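Local atomic coordinates of DNA-(apurinic or apyrimidinic site) endonuclease 2 (Xenopus laevis, PDB entry 6WCD), a protein that repairs damaged DNA as a weak apurinic/apyrimidinic endonuclease and a 3'-5' exonuclease, cutting the phosphodiester backbone beside the lesion. Residues 83-88 with 162-167; 118-123 with 138-143. One frame throughout, in Å; residues are numbered along the deposited sequence.

Contact 1 of 2, residues 83-88 with 162-167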
loop_
_atom_site.group_PDB
_atom_site.type_symbol
_atom_site.label_atom_id
_atom_site.label_comp_id
_atom_site.label_asym_id
_atom_site.label_seq_id
_atom_site.Cartn_x
_atom_site.Cartn_y
_atom_site.Cartn_z
ATOM N N GLU A 83 -11.022 -5.455 -2.891
ATOM C CA GLU A 83 -10.758 -4.100 -3.314
ATOM C C GLU A 83 -11.401 -3.117 -2.331
ATOM O O GLU A 83 -12.531 -3.335 -1.862
ATOM C CB GLU A 83 -11.414 -3.854 -4.683
ATOM C CG GLU A 83 -10.660 -3.971 -5.904
ATOM C CD GLU A 83 -11.507 -3.342 -7.027
ATOM O OE1 GLU A 83 -11.289 -2.153 -7.344
ATOM O OE2 GLU A 83 -12.440 -4.020 -7.515
ATOM N N GLY A 84 -10.738 -1.997 -2.097
ATOM C CA GLY A 84 -11.339 -0.898 -1.399
ATOM C C GLY A 84 -11.245 -1.080 0.097
ATOM O O GLY A 84 -10.829 -2.114 0.599
ATOM N N LEU A 85 -11.667 -0.050 0.810
ATOM C CA LEU A 85 -11.690 -0.039 2.274
ATOM C C LEU A 85 -13.056 -0.201 2.888
ATOM O O LEU A 85 -13.129 -0.484 4.106
ATOM C CB LEU A 85 -11.102 1.278 2.803
ATOM C CG LEU A 85 -9.650 1.522 2.445
ATOM C CD1 LEU A 85 -9.244 2.932 2.790
ATOM C CD2 LEU A 85 -8.734 0.538 3.097
ATOM N N SER A 86 -14.130 -0.052 2.129
ATOM C CA SER A 86 -15.465 -0.005 2.702
ATOM C C SER A 86 -16.341 -1.206 2.396
ATOM O O SER A 86 -17.402 -1.330 3.022
ATOM C CB SER A 86 -16.220 1.228 2.231
ATOM O OG SER A 86 -16.674 1.060 0.907
ATOM N N GLY A 87 -15.983 -2.049 1.450
ATOM C CA GLY A 87 -16.870 -3.168 1.132
ATOM C C GLY A 87 -17.823 -2.950 -0.024
ATOM O O GLY A 87 -18.416 -3.925 -0.505
ATOM N N VAL A 88 -17.985 -1.718 -0.508
ATOM C CA VAL A 88 -19.006 -1.481 -1.520
ATOM C C VAL A 88 -18.664 -2.140 -2.858
ATOM O O VAL A 88 -19.569 -2.457 -3.637
ATOM C CB VAL A 88 -19.269 0.034 -1.663
ATOM C CG1 VAL A 88 -19.784 0.603 -0.332
ATOM C CG2 VAL A 88 -18.029 0.753 -2.106
ATOM N N HIS A 162 -9.611 8.636 7.568
ATOM C CA HIS A 162 -10.478 8.148 8.638
ATOM C C HIS A 162 -11.047 6.785 8.274
ATOM O O HIS A 162 -11.097 5.882 9.124
ATOM C CB HIS A 162 -11.592 9.169 8.868
ATOM C CG HIS A 162 -12.498 8.845 10.009
ATOM N ND1 HIS A 162 -12.039 8.579 11.278
ATOM C CD2 HIS A 162 -13.851 8.806 10.082
ATOM C CE1 HIS A 162 -13.069 8.351 12.079
ATOM N NE2 HIS A 162 -14.179 8.481 11.377
ATOM N N LEU A 163 -11.406 6.586 7.022
ATOM C CA LEU A 163 -11.867 5.256 6.603
ATOM C C LEU A 163 -10.765 4.199 6.714
ATOM O O LEU A 163 -11.022 3.051 7.130
ATOM C CB LEU A 163 -12.401 5.327 5.164
ATOM C CG LEU A 163 -12.977 4.029 4.555
ATOM C CD1 LEU A 163 -14.168 3.636 5.382
ATOM C CD2 LEU A 163 -13.361 4.305 3.090
ATOM N N LEU A 164 -9.558 4.524 6.299
ATOM C CA LEU A 164 -8.427 3.611 6.417
ATOM C C LEU A 164 -8.199 3.207 7.857
ATOM O O LEU A 164 -8.042 2.015 8.147
ATOM C CB LEU A 164 -7.194 4.294 5.839
ATOM C CG LEU A 164 -5.861 3.575 6.060
ATOM C CD1 LEU A 164 -5.866 2.191 5.419
ATOM C CD2 LEU A 164 -4.759 4.448 5.452
ATOM N N GLN A 165 -8.203 4.170 8.782
ATOM C CA GLN A 165 -8.051 3.834 10.198
ATOM C C GLN A 165 -9.161 2.924 10.669
ATOM O O GLN A 165 -8.913 1.920 11.385
ATOM C CB GLN A 165 -7.970 5.109 11.034
ATOM C CG GLN A 165 -7.868 4.846 12.490
ATOM C CD GLN A 165 -7.498 6.056 13.272
ATOM O OE1 GLN A 165 -7.575 7.179 12.788
ATOM N NE2 GLN A 165 -7.134 5.838 14.543
ATOM N N THR A 166 -10.392 3.262 10.325
ATOM C CA THR A 166 -11.534 2.458 10.753
ATOM C C THR A 166 -11.366 1.018 10.300
ATOM O O THR A 166 -11.573 0.072 11.067
ATOM C CB THR A 166 -12.818 3.059 10.192
ATOM O OG1 THR A 166 -13.035 4.360 10.755
ATOM C CG2 THR A 166 -14.031 2.208 10.591
ATOM N N ARG A 167 -11.029 0.822 9.035
ATOM C CA ARG A 167 -10.950 -0.536 8.515
ATOM C C ARG A 167 -9.777 -1.297 9.127
ATOM O O ARG A 167 -9.907 -2.464 9.493
ATOM C CB ARG A 167 -10.834 -0.505 6.991
ATOM C CG ARG A 167 -10.786 -1.906 6.373
ATOM C CD ARG A 167 -12.110 -2.629 6.582
ATOM N NE ARG A 167 -12.152 -3.977 6.017
ATOM C CZ ARG A 167 -12.313 -4.234 4.728
ATOM N NH1 ARG A 167 -12.389 -3.263 3.857
ATOM N NH2 ARG A 167 -12.379 -5.503 4.291
HETATM O O HOH W 1 -13.272 -3.545 1.075
#
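Arg167 of helix 152-173 reaches the turn 83-88 with NH1, which meets Leu85 O directly and Glu83 O through a water. NH1 donates to this water over 2.9 Å, and Gly87 N makes a weak bond to the same water. Gly84 follows with a positive phi of 84°, which a residue with a side chain adopts less readily.

Leu85 makes the main apolar contact. Its CB lies 3.8 Å from Leu163 CG, while its CD1 comes 3.8 Å from Leu164 CA and its CD2 meets Leu164 CD1 at 4.0 Å, so the branched leucine fits against two successive residues of the helix. Its carbonyl O takes a weak hydrogen bond from Arg167 NH1 at 2.9 Å, near the guanidinium plane. A bend at chi2 (66°) of Arg167 folds CD back to within 3.4 Å of Leu85 O, and NH2 finds its stronger partner in Gly97 O.

Ser86 turns from the helix: its OG bonds Asp114 and weakly accepts from Val88 N, leaving CB to brush Leu163 CD2. At Gly87 a side chain would collide with the carbonyl O of Ser86.

With Leu85 and Leu164 both resting on Ile139, a turn and a helix share one face of a beta-sheet, as in the layered alpha/beta sandwich of the DNase I-like fold; the turn itself belongs to an inferred Claspin-like CKB motif.

Contact 2 of 2, residues 118-123 with 138-143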
loop_
_atom_site.group_PDB
_atom_site.type_symbol
_atom_site.label_atom_id
_atom_site.label_comp_id
_atom_site.label_asym_id
_atom_site.label_seq_id
_atom_site.Cartn_x
_atom_site.Cartn_y
_atom_site.Cartn_z
ATOM N N ARG A 118 -7.729 3.038 -5.001
ATOM C CA ARG A 118 -6.717 3.438 -4.039
ATOM C C ARG A 118 -6.404 2.444 -2.940
ATOM O O ARG A 118 -5.555 2.720 -2.090
ATOM C CB ARG A 118 -7.163 4.749 -3.377
ATOM C CG ARG A 118 -7.212 5.910 -4.362
ATOM C CD ARG A 118 -7.566 7.240 -3.676
ATOM N NE ARG A 118 -7.544 8.285 -4.674
ATOM C CZ ARG A 118 -6.459 8.825 -5.196
ATOM N NH1 ARG A 118 -6.545 9.692 -6.178
ATOM N NH2 ARG A 118 -5.278 8.534 -4.689
ATOM N N ALA A 119 -7.062 1.308 -2.890
ATOM C CA ALA A 119 -6.771 0.323 -1.855
ATOM C C ALA A 119 -7.056 -1.093 -2.329
ATOM O O ALA A 119 -8.077 -1.350 -2.988
ATOM C CB ALA A 119 -7.590 0.583 -0.604
ATOM N N VAL A 120 -6.186 -2.013 -1.990
ATOM C CA VAL A 120 -6.422 -3.433 -2.196
ATOM C C VAL A 120 -5.894 -4.146 -0.955
ATOM O O VAL A 120 -4.856 -3.770 -0.390
ATOM C CB VAL A 120 -5.822 -3.941 -3.528
ATOM C CG1 VAL A 120 -4.366 -3.890 -3.537
ATOM C CG2 VAL A 120 -6.342 -5.356 -3.858
ATOM N N LEU A 121 -6.661 -5.103 -0.501
ATOM C CA LEU A 121 -6.358 -5.889 0.702
ATOM C C LEU A 121 -6.142 -7.340 0.330
ATOM O O LEU A 121 -6.939 -7.930 -0.412
ATOM C CB LEU A 121 -7.478 -5.833 1.740
ATOM C CG LEU A 121 -7.594 -4.482 2.453
ATOM C CD1 LEU A 121 -8.075 -3.382 1.572
ATOM C CD2 LEU A 121 -8.493 -4.652 3.685
ATOM N N THR A 122 -5.058 -7.931 0.863
ATOM C CA THR A 122 -4.808 -9.363 0.688
ATOM C C THR A 122 -4.566 -9.957 2.072
ATOM O O THR A 122 -3.991 -9.297 2.938
ATOM C CB THR A 122 -3.635 -9.640 -0.270
ATOM O OG1 THR A 122 -2.450 -8.971 0.131
ATOM C CG2 THR A 122 -3.920 -9.241 -1.730
ATOM N N GLN A 123 -5.064 -11.169 2.289
ATOM C CA GLN A 123 -4.943 -11.802 3.590
ATOM C C GLN A 123 -4.198 -13.109 3.425
ATOM O O GLN A 123 -4.555 -13.929 2.585
ATOM C CB GLN A 123 -6.333 -11.999 4.188
ATOM C CG GLN A 123 -6.368 -12.439 5.593
ATOM C CD GLN A 123 -7.778 -12.310 6.136
ATOM O OE1 GLN A 123 -8.597 -13.212 5.953
ATOM N NE2 GLN A 123 -8.079 -11.180 6.765
ATOM N N VAL A 138 -2.619 -7.445 4.540
ATOM C CA VAL A 138 -1.832 -6.410 3.902
ATOM C C VAL A 138 -2.772 -5.432 3.215
ATOM O O VAL A 138 -3.558 -5.822 2.332
ATOM C CB VAL A 138 -0.855 -7.049 2.898
ATOM C CG1 VAL A 138 -0.119 -6.005 2.148
ATOM C CG2 VAL A 138 0.089 -7.992 3.594
ATOM N N ILE A 139 -2.731 -4.166 3.635
ATOM C CA ILE A 139 -3.566 -3.122 3.101
ATOM C C ILE A 139 -2.675 -2.196 2.308
ATOM O O ILE A 139 -1.879 -1.473 2.899
ATOM C CB ILE A 139 -4.252 -2.357 4.224
ATOM C CG1 ILE A 139 -4.967 -3.326 5.167
ATOM C CG2 ILE A 139 -5.229 -1.334 3.657
ATOM C CD1 ILE A 139 -5.733 -2.642 6.331
ATOM N N ASN A 140 -2.827 -2.211 0.996
ATOM C CA ASN A 140 -1.972 -1.497 0.039
ATOM C C ASN A 140 -2.742 -0.249 -0.395
ATOM O O ASN A 140 -3.802 -0.371 -1.025
ATOM C CB ASN A 140 -1.681 -2.431 -1.134
ATOM C CG ASN A 140 -0.974 -1.775 -2.284
ATOM O OD1 ASN A 140 -0.561 -0.628 -2.169
ATOM N ND2 ASN A 140 -0.846 -2.489 -3.395
ATOM N N VAL A 141 -2.246 0.950 -0.047
ATOM C CA VAL A 141 -3.005 2.204 -0.247
ATOM C C VAL A 141 -2.234 3.246 -1.017
ATOM O O VAL A 141 -1.005 3.391 -0.884
ATOM C CB VAL A 141 -3.495 2.817 1.074
ATOM C CG1 VAL A 141 -4.429 1.899 1.775
ATOM C CG2 VAL A 141 -2.337 3.142 2.036
ATOM N N TYR A 142 -2.955 4.005 -1.860
ATOM C CA TYR A 142 -2.468 5.193 -2.551
ATOM C C TYR A 142 -3.352 6.337 -2.101
ATOM O O TYR A 142 -4.427 6.526 -2.650
ATOM C CB TYR A 142 -2.489 5.003 -4.075
ATOM C CG TYR A 142 -2.060 6.193 -4.911
ATOM C CD1 TYR A 142 -0.963 6.955 -4.569
ATOM C CD2 TYR A 142 -2.768 6.577 -6.031
ATOM C CE1 TYR A 142 -0.577 8.074 -5.319
ATOM C CE2 TYR A 142 -2.397 7.666 -6.783
ATOM C CZ TYR A 142 -1.299 8.416 -6.435
ATOM O OH TYR A 142 -0.940 9.520 -7.191
ATOM N N CYS A 143 -2.918 7.086 -1.107
ATOM C CA CYS A 143 -3.785 8.090 -0.493
ATOM C C CYS A 143 -3.922 9.288 -1.438
ATOM O O CYS A 143 -3.041 9.570 -2.262
ATOM C CB CYS A 143 -3.214 8.469 0.855
ATOM S SG CYS A 143 -3.324 7.090 2.075
HETATM O O HOH W 2 -2.574 -6.112 -0.606
#
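Arg118 passes its side chain close by Tyr142 O, which its tip then binds. CB and then CG pass Tyr142 O at 3.3 Å each, CG standing beside its own backbone N (chi1 -66°). The chain runs extended from CG to NE, CD still close to that oxygen, and NE forms a salt bridge with Glu116. At the tip, NH2 donates to Tyr142 O over 3.0 Å, coming from 47° above the carbonyl plane, while the oxygen lies in the guanidinium plane. NH2 also stands 3.5 Å from Tyr142 CD2, its group inclined 31° to the ring. An alanine here would probably leave Tyr142 O without its NH2 donor and Glu116 without its salt-bridge mate.

Beyond this end the strands run antiparallel. Val120 and Asn140 form a hydrogen-bonded pair, as do Thr122 and Val138; in the first, Asn140 N donates to Val120 O at 2.9 Å. Leu121 and Ile139 lie side by side, CG to CG1 at 4.0 Å, on the apolar face shared with Ala119 and Val141, where helix 152-173 covers Leu121, Ile139 and Val141, and Leu85 covers Ala119. On the opposite face Asn140 sends its amide to Gln33 and Thr70, and Thr122 OG1 shares a water with Val138 O besides bonding His124.

Tyr142 N donates to Arg118 O at 2.9 Å, so Arg118 binds this residue at both its backbone N and its O. The Tyr142 side chain, active-site by similarity, touches the metal ligand Glu34 and lies about 4 Å (nearest atoms) from the magnesium ion, consistent with Arg118 acting as a second-shell residue that positions it.

From the N terminus, the chain leaves strand 80-83 through the turn of contact 1, passes helix 107-114 and enters strand 119-127. That strand pairs with 133-142 in a hairpin, so contact 2 closes a short loop of 14 residues. Helix 152-173 comes next and returns to the turn, closing contact 1 around 73 residues; contact 2 is therefore nested inside contact 1. The two touch directly: Gly84 N probably bonds Ala119 O, Leu85 packs on Ala119, and Leu164 meets Val141. Together they tie the edge strand 80-83 and the hairpin beside it to the helix packed over them and, where strand 133-142 ends at Tyr142, reach the neighbourhood of the magnesium site.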